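Local structure of CocE/NonD family hydrolase (Staphylococcus aureus subsp. aureus COL, 3III) at residues M71-Y76 with V123-S128; K53-I58 with S128-G133; L135-K140 with V168-V173. The protein probably hydrolyses ester or amide bonds, as a serine hydrolase of the alpha/beta-hydrolase superfamily related to cocaine esterase and X-Pro dipeptidyl-peptidases. One frame throughout, in Å; residues are numbered along the deposited sequence.

How the contacts relate
All three contacts lie in the alpha/beta-hydrolase part of the chain. Contact 1 pairs the neighbouring parallel strands 67-74 and 119-124 of the mixed central sheet. Contact 2, centred about 7 Å away, adds strand 53-60, antiparallel to 119-124, and shares Ser128 with contact 1. Contact 3, centred about 9 Å from contact 1 and 15 Å from contact 2, joins the loop before helix 140-154 to helix 170-179. Along the chain, contact 1 is nested within the loop closed by contact 2, and contact 3 follows. Contacts 1 and 3 both reach the acid group of the bound palmitic acid, through Tyr76 and Ser169, so the end of strand 67-74 and the start of helix 170-179 probably meet at the active site.

Contact 1 of 3, residues M71-Y76 with V123-S128; sequences MSADTY and VALRGS. With PLM (palmitic acid), chain G.
Ala73 and Val123 sit side by side on neighbouring parallel strands, CB to CB 3.5 Å, in the central sheet of the alpha/beta-hydrolase fold. Val123 N donates to Ser72 O and Leu125 N to Asp74 O, the second bond 3.0 Å long and almost straight at 178°. Between them Asp74 N reaches Val123 O only weakly. The tight side is apolar: Leu125 lays CD1 against Ala73 CB at 3.6 Å, and the selenomethionine Met71 brings CG to Val123 CG2. Further on, Thr75 CG2, anti to the carbonyl carbon and beside the backbone N, meets Leu125 CB at 3.8 Å, the two side chains crossing at about a right angle. Tyr146 of helix 140-154 packs on Met71 and Ala73 here.

On the face carrying Asp74 and Ala124 the segments touch less directly, and a water bridges them, lying between Asp74 OD1 (2.7 Å) and Val123 O, while OD2 pairs with Lys122. Asp74 OD1 also accepts Tyr76 N through its anti lone pair, closing an Asx turn as the strand ends. On the other segment a type II turn from Leu125 to Ser128 follows the strand, and Leu125 O takes both Ser128 N and, at 2.6 Å, Ser128 OG.

Past the Asx turn Tyr76 leaves the pairing, and its OH donates to palmitic acid O1 at 2.7 Å. Asp74 thus helps to set the backbone that carries this hydroxyl, and the bond is consistent with Tyr76 stabilising an oxyanion, as its counterpart does in cocaine esterase.

Contact 2 of 3, residues K53-I58 with S128-G133; sequences KLYINI and SDKSKG
Tyr55 and Lys130, with CA atoms 6.7 Å apart, mark where an extended strand passes a tight turn, too far off for strand pairing. The turn is a type II' beta turn from Ser128 to Ser131, with Asp129 at its second position on a positive phi of 61°, and Ser131 N closes it onto Ser128 O. It follows strand 119-124, the antiparallel neighbour of strand 53-60 in the central sheet of this alpha/beta-hydrolase fold. No direct hydrogen bond joins the two segments. Instead a water accepts a hydrogen bond from Tyr55 N (3.0 Å) and donates one to Ser128 O (2.8 Å).

Among the side chains, the Tyr55 ring and Lys130 carry most of the contact. Lys130 CB stands over one face of the ring, 3.6 Å from the centroid and 15° off the normal, a CH-pi contact set somewhat toward the rim. The rest of the lysine bends back at chi3 and chi4, laying CE against Tyr55 CD1 at 3.6 Å and bringing NZ to Asp129 OD2 in a 2.6 Å salt bridge on the syn side of the carboxylate. Asp43, on strand 36-47, is a second partner for that ammonium. Asp129 OD2 in turn rests 3.4 Å from Tyr55 CB, with ring and carboxylate planes 50° apart.

At the other end Ser131 CB touches Lys53 O at 3.7 Å, while its OG is bonded to Glu52.

Contact 3 of 3, residues L135-K140 with V168-V173; sequences LSPWSK and VSYLAV. With PLM (palmitic acid), chain G.
Trp138 drives its indole between Tyr170 and Val173, two residues of helix 170-179. The pyrrole N-H edge of Trp138 meets the face of the Tyr170 phenol: NE1 stands 3.1 Å above the Tyr170 ring plane, over its centre, and lies 3.3 Å from Tyr170 CG. The five-membered ring of Trp138 and the Tyr170 ring have centroids 4.1 Å apart and planes at 52°, an inclined edge-to-face pair rather than a strict T. Along the same edge of the indole, Trp138 CZ2 packs on Tyr170 CD1.

Val173, one helical turn after Tyr170, works on a face of the indole. Its CG1, anti to the backbone N, stands over the five-membered ring of Trp138, 3.5 Å from the centroid and 12° off the normal, while Val173 CB lies 3.6 Å from Trp138 NE1. Trp217 of helix 213-224 also stacks with Trp138, so the indole joins that helix to helix 170-179.

Residues 168-173 contain the nucleophile elbow of the alpha/beta-hydrolase fold: Ser169 sits in the tight turn between strand 162-168 and the helix, with the unusual positive phi of 63° that marks such serines. Its OG donates to palmitic acid O1 at 2.6 Å and is hydrogen-bonded to His274, consistent with a nucleophile and its histidine.

At its tip, Tyr170 OH comes 3.6 Å from Pro137 CB and bonds to Glu142, whose second carboxylate oxygen is hydrogen-bonded to Trp138 N, so one glutamate ties both aromatic residues to the start of helix 140-154.

Contact 1 of 3, residues M71-Y76 with V123-S128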
loop_
_atom_site.group_PDB
_atom_site.type_symbol
_atom_site.label_atom_id
_atom_site.label_comp_id
_atom_site.label_asym_id
_atom_site.label_seq_id
_atom_site.Cartn_x
_atom_site.Cartn_y
_atom_site.Cartn_z
HETATM N N MSE A 71 -0.751 -14.022 13.678
HETATM C CA MSE A 71 -0.631 -14.826 12.445
HETATM C C MSE A 71 -0.361 -13.967 11.237
HETATM O O MSE A 71 -0.804 -12.804 11.197
HETATM C CB MSE A 71 -1.930 -15.577 12.198
HETATM C CG MSE A 71 -1.823 -16.601 11.049
HETATM SE SE MSE A 71 -3.513 -17.653 10.947
HETATM C CE MSE A 71 -3.347 -18.626 12.654
ATOM N N SER A 72 0.460 -14.474 10.306
ATOM C CA SER A 72 0.566 -13.884 8.987
ATOM C C SER A 72 0.569 -14.984 7.942
ATOM O O SER A 72 0.966 -16.177 8.199
ATOM C CB SER A 72 1.807 -12.989 8.842
ATOM O OG SER A 72 2.982 -13.779 8.736
ATOM N N ALA A 73 0.163 -14.609 6.724
ATOM C CA ALA A 73 0.095 -15.582 5.615
ATOM C C ALA A 73 0.404 -14.952 4.250
ATOM O O ALA A 73 -0.071 -13.874 3.909
ATOM C CB ALA A 73 -1.241 -16.260 5.593
ATOM N N ASP A 74 1.178 -15.686 3.443
ATOM C CA ASP A 74 1.556 -15.277 2.125
ATOM C C ASP A 74 2.002 -16.505 1.323
ATOM O O ASP A 74 1.940 -17.633 1.785
ATOM C CB ASP A 74 2.695 -14.241 2.217
ATOM C CG ASP A 74 3.855 -14.763 2.961
ATOM O OD1 ASP A 74 4.550 -15.632 2.412
ATOM O OD2 ASP A 74 4.004 -14.382 4.136
ATOM N N THR A 75 2.374 -16.257 0.087
ATOM C CA THR A 75 2.919 -17.271 -0.790
ATOM C C THR A 75 4.392 -17.054 -1.142
ATOM O O THR A 75 4.892 -17.585 -2.119
ATOM C CB THR A 75 2.082 -17.389 -2.052
ATOM O OG1 THR A 75 2.036 -16.141 -2.722
ATOM C CG2 THR A 75 0.655 -17.892 -1.753
ATOM N N TYR A 76 5.098 -16.286 -0.320
ATOM C CA TYR A 76 6.512 -15.980 -0.568
ATOM C C TYR A 76 7.516 -16.976 0.023
ATOM O O TYR A 76 8.677 -16.928 -0.333
ATOM C CB TYR A 76 6.828 -14.589 -0.026
ATOM C CG TYR A 76 6.126 -13.444 -0.684
ATOM C CD1 TYR A 76 5.583 -13.534 -1.959
ATOM C CD2 TYR A 76 6.125 -12.195 -0.083
ATOM C CE1 TYR A 76 5.002 -12.395 -2.562
ATOM C CE2 TYR A 76 5.573 -11.067 -0.712
ATOM C CZ TYR A 76 5.028 -11.170 -1.927
ATOM O OH TYR A 76 4.481 -10.023 -2.529
ATOM N N VAL A 123 2.121 -18.827 8.058
ATOM C CA VAL A 123 1.327 -19.643 7.155
ATOM C C VAL A 123 1.870 -19.523 5.736
ATOM O O VAL A 123 2.054 -18.414 5.217
ATOM C CB VAL A 123 -0.166 -19.223 7.145
ATOM C CG1 VAL A 123 -0.959 -20.120 6.180
ATOM C CG2 VAL A 123 -0.703 -19.275 8.567
ATOM N N ALA A 124 2.145 -20.689 5.143
ATOM C CA ALA A 124 2.337 -20.817 3.715
ATOM C C ALA A 124 0.985 -21.108 3.067
ATOM O O ALA A 124 0.414 -22.172 3.261
ATOM C CB ALA A 124 3.351 -21.916 3.403
ATOM N N LEU A 125 0.463 -20.149 2.289
ATOM C CA LEU A 125 -0.844 -20.311 1.656
ATOM C C LEU A 125 -0.728 -21.302 0.504
ATOM O O LEU A 125 0.391 -21.709 0.090
ATOM C CB LEU A 125 -1.460 -18.965 1.224
ATOM C CG LEU A 125 -1.843 -18.085 2.432
ATOM C CD1 LEU A 125 -1.994 -16.565 2.047
ATOM C CD2 LEU A 125 -3.079 -18.626 3.082
ATOM N N ARG A 126 -1.897 -21.702 0.018
ATOM C CA ARG A 126 -2.012 -22.700 -1.051
ATOM C C ARG A 126 -1.131 -22.297 -2.236
ATOM O O ARG A 126 -1.099 -21.132 -2.653
ATOM C CB ARG A 126 -3.443 -22.819 -1.518
ATOM C CG ARG A 126 -3.695 -23.970 -2.472
ATOM C CD ARG A 126 -5.127 -23.965 -2.995
ATOM N NE ARG A 126 -6.116 -24.166 -1.941
ATOM C CZ ARG A 126 -6.907 -25.226 -1.816
ATOM N NH1 ARG A 126 -6.867 -26.229 -2.695
ATOM N NH2 ARG A 126 -7.775 -25.288 -0.812
ATOM N N GLY A 127 -0.465 -23.308 -2.796
ATOM C CA GLY A 127 0.459 -23.130 -3.922
ATOM C C GLY A 127 1.906 -22.816 -3.554
ATOM O O GLY A 127 2.789 -22.810 -4.432
ATOM N N SER A 128 2.141 -22.521 -2.275
ATOM C CA SER A 128 3.453 -22.202 -1.773
ATOM C C SER A 128 3.919 -23.256 -0.780
ATOM O O SER A 128 3.136 -23.988 -0.177
ATOM C CB SER A 128 3.475 -20.799 -1.134
ATOM O OG SER A 128 2.808 -20.804 0.128
HETATM C C1 PLM G . 6.294 -7.138 -1.852
HETATM O O1 PLM G . 5.253 -7.662 -1.464
HETATM O O2 PLM G . 6.480 -5.940 -1.571
HETATM C C2 PLM G . 7.257 -7.941 -2.666
HETATM C C3 PLM G . 8.590 -7.239 -2.857
HETATM C C4 PLM G . 9.676 -8.067 -3.545
HETATM C C5 PLM G . 11.099 -7.442 -3.454
HETATM C C6 PLM G . 12.102 -7.833 -4.573
HETATM C C7 PLM G . 13.516 -8.349 -4.211
HETATM C C8 PLM G . 14.692 -7.336 -4.251
HETATM O O HOH W 1 4.526 -17.819 4.054
#

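Contact 2 of 3, residues K53-I58 with S128-G133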
loop_
_atom_site.group_PDB
_atom_site.type_symbol
_atom_site.label_atom_id
_atom_site.label_comp_id
_atom_site.label_asym_id
_atom_site.label_seq_id
_atom_site.Cartn_x
_atom_site.Cartn_y
_atom_site.Cartn_z
ATOM N N LYS A 53 -3.417 -29.723 1.882
ATOM C CA LYS A 53 -2.646 -29.363 3.061
ATOM C C LYS A 53 -1.910 -28.045 2.908
ATOM O O LYS A 53 -1.261 -27.822 1.917
ATOM C CB LYS A 53 -1.691 -30.505 3.413
ATOM C CG LYS A 53 -2.431 -31.644 4.183
ATOM C CD LYS A 53 -1.503 -32.797 4.421
ATOM C CE LYS A 53 -2.138 -33.859 5.309
ATOM N NZ LYS A 53 -1.441 -35.171 5.108
ATOM N N LEU A 54 -2.016 -27.170 3.895
ATOM C CA LEU A 54 -1.206 -25.961 3.964
ATOM C C LEU A 54 -0.160 -26.164 5.046
ATOM O O LEU A 54 -0.455 -26.774 6.114
ATOM C CB LEU A 54 -2.046 -24.728 4.307
ATOM C CG LEU A 54 -2.505 -23.878 3.132
ATOM C CD1 LEU A 54 -3.135 -24.695 2.023
ATOM C CD2 LEU A 54 -3.380 -22.738 3.610
ATOM N N TYR A 55 1.034 -25.675 4.774
ATOM C CA TYR A 55 2.181 -25.822 5.655
ATOM C C TYR A 55 2.446 -24.587 6.470
ATOM O O TYR A 55 2.383 -23.470 5.973
ATOM C CB TYR A 55 3.434 -26.262 4.879
ATOM C CG TYR A 55 3.224 -27.648 4.297
ATOM C CD1 TYR A 55 3.746 -28.777 4.920
ATOM C CD2 TYR A 55 2.481 -27.815 3.137
ATOM C CE1 TYR A 55 3.499 -30.059 4.398
ATOM C CE2 TYR A 55 2.219 -29.052 2.639
ATOM C CZ TYR A 55 2.732 -30.168 3.265
ATOM O OH TYR A 55 2.512 -31.384 2.708
ATOM N N ILE A 56 2.757 -24.795 7.737
ATOM C CA ILE A 56 2.983 -23.659 8.688
ATOM C C ILE A 56 4.178 -23.894 9.596
ATOM O O ILE A 56 4.667 -25.025 9.748
ATOM C CB ILE A 56 1.735 -23.427 9.623
ATOM C CG1 ILE A 56 1.514 -24.621 10.561
ATOM C CG2 ILE A 56 0.480 -23.293 8.786
ATOM C CD1 ILE A 56 0.273 -24.468 11.575
ATOM N N ASN A 57 4.620 -22.812 10.236
ATOM C CA ASN A 57 5.472 -22.881 11.407
ATOM C C ASN A 57 4.750 -22.240 12.578
ATOM O O ASN A 57 4.039 -21.255 12.412
ATOM C CB ASN A 57 6.754 -22.087 11.177
ATOM C CG ASN A 57 7.575 -22.616 10.023
ATOM O OD1 ASN A 57 7.635 -23.825 9.787
ATOM N ND2 ASN A 57 8.285 -21.721 9.359
ATOM N N ILE A 58 4.978 -22.776 13.765
ATOM C CA ILE A 58 4.431 -22.233 14.990
ATOM C C ILE A 58 5.572 -21.915 15.968
ATOM O O ILE A 58 6.332 -22.792 16.343
ATOM C CB ILE A 58 3.527 -23.263 15.715
ATOM C CG1 ILE A 58 2.370 -23.768 14.833
ATOM C CG2 ILE A 58 2.996 -22.687 17.063
ATOM C CD1 ILE A 58 1.672 -25.090 15.379
ATOM N N SER A 128 2.141 -22.521 -2.275
ATOM C CA SER A 128 3.453 -22.202 -1.773
ATOM C C SER A 128 3.919 -23.256 -0.780
ATOM O O SER A 128 3.136 -23.988 -0.177
ATOM C CB SER A 128 3.475 -20.799 -1.134
ATOM O OG SER A 128 2.808 -20.804 0.128
ATOM N N ASP A 129 5.229 -23.317 -0.644
ATOM C CA ASP A 129 5.917 -24.314 0.159
ATOM C C ASP A 129 5.612 -25.705 -0.401
ATOM O O ASP A 129 5.672 -25.896 -1.614
ATOM C CB ASP A 129 5.608 -24.170 1.645
ATOM C CG ASP A 129 6.614 -24.885 2.495
ATOM O OD1 ASP A 129 7.771 -24.419 2.551
ATOM O OD2 ASP A 129 6.282 -25.941 3.066
ATOM N N LYS A 130 5.251 -26.652 0.446
ATOM C CA LYS A 130 5.027 -28.022 -0.024
ATOM C C LYS A 130 3.636 -28.182 -0.655
ATOM O O LYS A 130 3.338 -29.226 -1.226
ATOM C CB LYS A 130 5.345 -29.019 1.108
ATOM C CG LYS A 130 6.887 -28.970 1.391
ATOM C CD LYS A 130 7.360 -29.793 2.542
ATOM C CE LYS A 130 7.172 -29.056 3.836
ATOM N NZ LYS A 130 7.921 -27.726 3.880
ATOM N N SER A 131 2.807 -27.137 -0.613
ATOM C CA SER A 131 1.555 -27.160 -1.355
ATOM C C SER A 131 1.829 -26.855 -2.813
ATOM O O SER A 131 2.374 -25.804 -3.141
ATOM C CB SER A 131 0.541 -26.133 -0.834
ATOM O OG SER A 131 -0.581 -26.074 -1.706
ATOM N N LYS A 132 1.402 -27.751 -3.693
ATOM C CA LYS A 132 1.498 -27.521 -5.135
ATOM C C LYS A 132 0.096 -27.321 -5.717
ATOM O O LYS A 132 -0.136 -27.581 -6.899
ATOM C CB LYS A 132 2.238 -28.670 -5.869
ATOM C CG LYS A 132 3.643 -28.969 -5.384
ATOM C CD LYS A 132 4.543 -27.716 -5.352
ATOM C CE LYS A 132 5.675 -27.791 -4.290
ATOM N NZ LYS A 132 6.593 -26.553 -4.398
ATOM N N GLY A 133 -0.828 -26.828 -4.894
ATOM C CA GLY A 133 -2.183 -26.456 -5.354
ATOM C C GLY A 133 -2.240 -25.104 -6.080
ATOM O O GLY A 133 -1.218 -24.488 -6.333
HETATM O O HOH W 2 1.522 -24.504 2.079
#

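Contact 3 of 3, residues L135-K140 with V168-V173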
loop_
_atom_site.group_PDB
_atom_site.type_symbol
_atom_site.label_atom_id
_atom_site.label_comp_id
_atom_site.label_asym_id
_atom_site.label_seq_id
_atom_site.Cartn_x
_atom_site.Cartn_y
_atom_site.Cartn_z
ATOM N N LEU A 135 -2.400 -21.436 -6.955
ATOM C CA LEU A 135 -1.841 -20.235 -6.341
ATOM C C LEU A 135 -2.484 -19.078 -7.073
ATOM O O LEU A 135 -2.056 -18.710 -8.175
ATOM C CB LEU A 135 -0.299 -20.204 -6.463
ATOM C CG LEU A 135 0.469 -19.266 -5.491
ATOM C CD1 LEU A 135 2.001 -19.502 -5.695
ATOM C CD2 LEU A 135 0.096 -17.784 -5.685
ATOM N N SER A 136 -3.534 -18.531 -6.462
ATOM C CA SER A 136 -4.276 -17.401 -6.993
ATOM C C SER A 136 -4.176 -16.248 -5.997
ATOM O O SER A 136 -4.966 -16.136 -5.048
ATOM C CB SER A 136 -5.733 -17.771 -7.271
ATOM O OG SER A 136 -6.390 -16.624 -7.772
ATOM N N PRO A 137 -3.169 -15.405 -6.156
ATOM C CA PRO A 137 -2.892 -14.361 -5.171
ATOM C C PRO A 137 -4.036 -13.377 -4.987
ATOM O O PRO A 137 -4.634 -12.952 -5.954
ATOM C CB PRO A 137 -1.708 -13.606 -5.766
ATOM C CG PRO A 137 -1.163 -14.451 -6.807
ATOM C CD PRO A 137 -2.189 -15.416 -7.245
ATOM N N TRP A 138 -4.325 -13.008 -3.738
ATOM C CA TRP A 138 -5.211 -11.875 -3.460
ATOM C C TRP A 138 -6.580 -12.148 -4.067
ATOM O O TRP A 138 -7.144 -11.318 -4.796
ATOM C CB TRP A 138 -4.552 -10.568 -3.958
ATOM C CG TRP A 138 -3.236 -10.292 -3.351
ATOM C CD1 TRP A 138 -2.728 -10.888 -2.222
ATOM C CD2 TRP A 138 -2.230 -9.347 -3.772
ATOM N NE1 TRP A 138 -1.506 -10.390 -1.939
ATOM C CE2 TRP A 138 -1.171 -9.437 -2.864
ATOM C CE3 TRP A 138 -2.126 -8.428 -4.823
ATOM C CZ2 TRP A 138 -0.013 -8.646 -2.962
ATOM C CZ3 TRP A 138 -0.961 -7.615 -4.912
ATOM C CH2 TRP A 138 0.074 -7.749 -4.005
ATOM N N SER A 139 -7.113 -13.338 -3.740
ATOM C CA SER A 139 -8.387 -13.799 -4.194
ATOM C C SER A 139 -9.242 -14.268 -3.025
ATOM O O SER A 139 -8.752 -14.522 -1.943
ATOM C CB SER A 139 -8.190 -14.970 -5.165
ATOM O OG SER A 139 -7.568 -16.096 -4.505
ATOM N N LYS A 140 -10.510 -14.496 -3.285
ATOM C CA LYS A 140 -11.382 -15.009 -2.281
ATOM C C LYS A 140 -11.024 -16.451 -1.917
ATOM O O LYS A 140 -11.073 -16.800 -0.757
ATOM C CB LYS A 140 -12.830 -14.983 -2.747
ATOM C CG LYS A 140 -13.796 -15.426 -1.608
ATOM C CD LYS A 140 -15.209 -15.184 -2.029
ATOM C CE LYS A 140 -16.174 -15.582 -0.967
ATOM N NZ LYS A 140 -17.534 -15.364 -1.367
ATOM N N VAL A 168 2.990 -6.987 6.490
ATOM C CA VAL A 168 3.207 -5.916 5.503
ATOM C C VAL A 168 3.008 -6.461 4.100
ATOM O O VAL A 168 3.372 -7.626 3.823
ATOM C CB VAL A 168 4.669 -5.363 5.651
ATOM C CG1 VAL A 168 4.958 -4.267 4.645
ATOM C CG2 VAL A 168 4.852 -4.835 7.145
ATOM N N SER A 169 2.487 -5.598 3.236
ATOM C CA SER A 169 2.415 -5.787 1.782
ATOM C C SER A 169 1.514 -7.011 1.503
ATOM O O SER A 169 0.356 -6.989 1.875
ATOM C CB SER A 169 3.815 -5.897 1.177
ATOM O OG SER A 169 3.711 -5.992 -0.239
ATOM N N TYR A 170 2.000 -8.073 0.867
ATOM C CA TYR A 170 1.136 -9.272 0.597
ATOM C C TYR A 170 0.481 -9.747 1.926
ATOM O O TYR A 170 -0.691 -10.106 1.958
ATOM C CB TYR A 170 1.970 -10.415 0.030
ATOM C CG TYR A 170 1.256 -11.546 -0.655
ATOM C CD1 TYR A 170 1.503 -11.806 -2.003
ATOM C CD2 TYR A 170 0.422 -12.426 0.042
ATOM C CE1 TYR A 170 0.891 -12.878 -2.659
ATOM C CE2 TYR A 170 -0.220 -13.502 -0.603
ATOM C CZ TYR A 170 0.026 -13.710 -1.971
ATOM O OH TYR A 170 -0.577 -14.788 -2.610
ATOM N N LEU A 171 1.248 -9.693 3.024
ATOM C CA LEU A 171 0.795 -10.089 4.341
ATOM C C LEU A 171 -0.310 -9.174 4.918
ATOM O O LEU A 171 -0.965 -9.533 5.912
ATOM C CB LEU A 171 1.981 -10.243 5.312
ATOM C CG LEU A 171 3.103 -11.267 4.982
ATOM C CD1 LEU A 171 3.911 -10.971 3.763
ATOM C CD2 LEU A 171 4.003 -11.339 6.242
ATOM N N ALA A 172 -0.427 -7.960 4.380
ATOM C CA ALA A 172 -1.517 -7.024 4.671
ATOM C C ALA A 172 -2.710 -7.231 3.749
ATOM O O ALA A 172 -3.877 -7.238 4.210
ATOM C CB ALA A 172 -1.022 -5.554 4.597
ATOM N N VAL A 173 -2.454 -7.403 2.444
ATOM C CA VAL A 173 -3.560 -7.587 1.479
ATOM C C VAL A 173 -4.392 -8.829 1.862
ATOM O O VAL A 173 -5.633 -8.797 1.854
ATOM C CB VAL A 173 -3.049 -7.763 0.020
ATOM C CG1 VAL A 173 -4.249 -7.977 -0.987
ATOM C CG2 VAL A 173 -2.142 -6.611 -0.409
HETATM C C1 PLM G . 6.294 -7.138 -1.852
HETATM O O1 PLM G . 5.253 -7.662 -1.464
HETATM O O2 PLM G . 6.480 -5.940 -1.571
HETATM C C2 PLM G . 7.257 -7.941 -2.666
HETATM C C3 PLM G . 8.590 -7.239 -2.857
HETATM C C4 PLM G . 9.676 -8.067 -3.545
HETATM C C5 PLM G . 11.099 -7.442 -3.454
HETATM C C6 PLM G . 12.102 -7.833 -4.573
HETATM C C7 PLM G . 13.516 -8.349 -4.211
HETATM C C8 PLM G . 14.692 -7.336 -4.251
#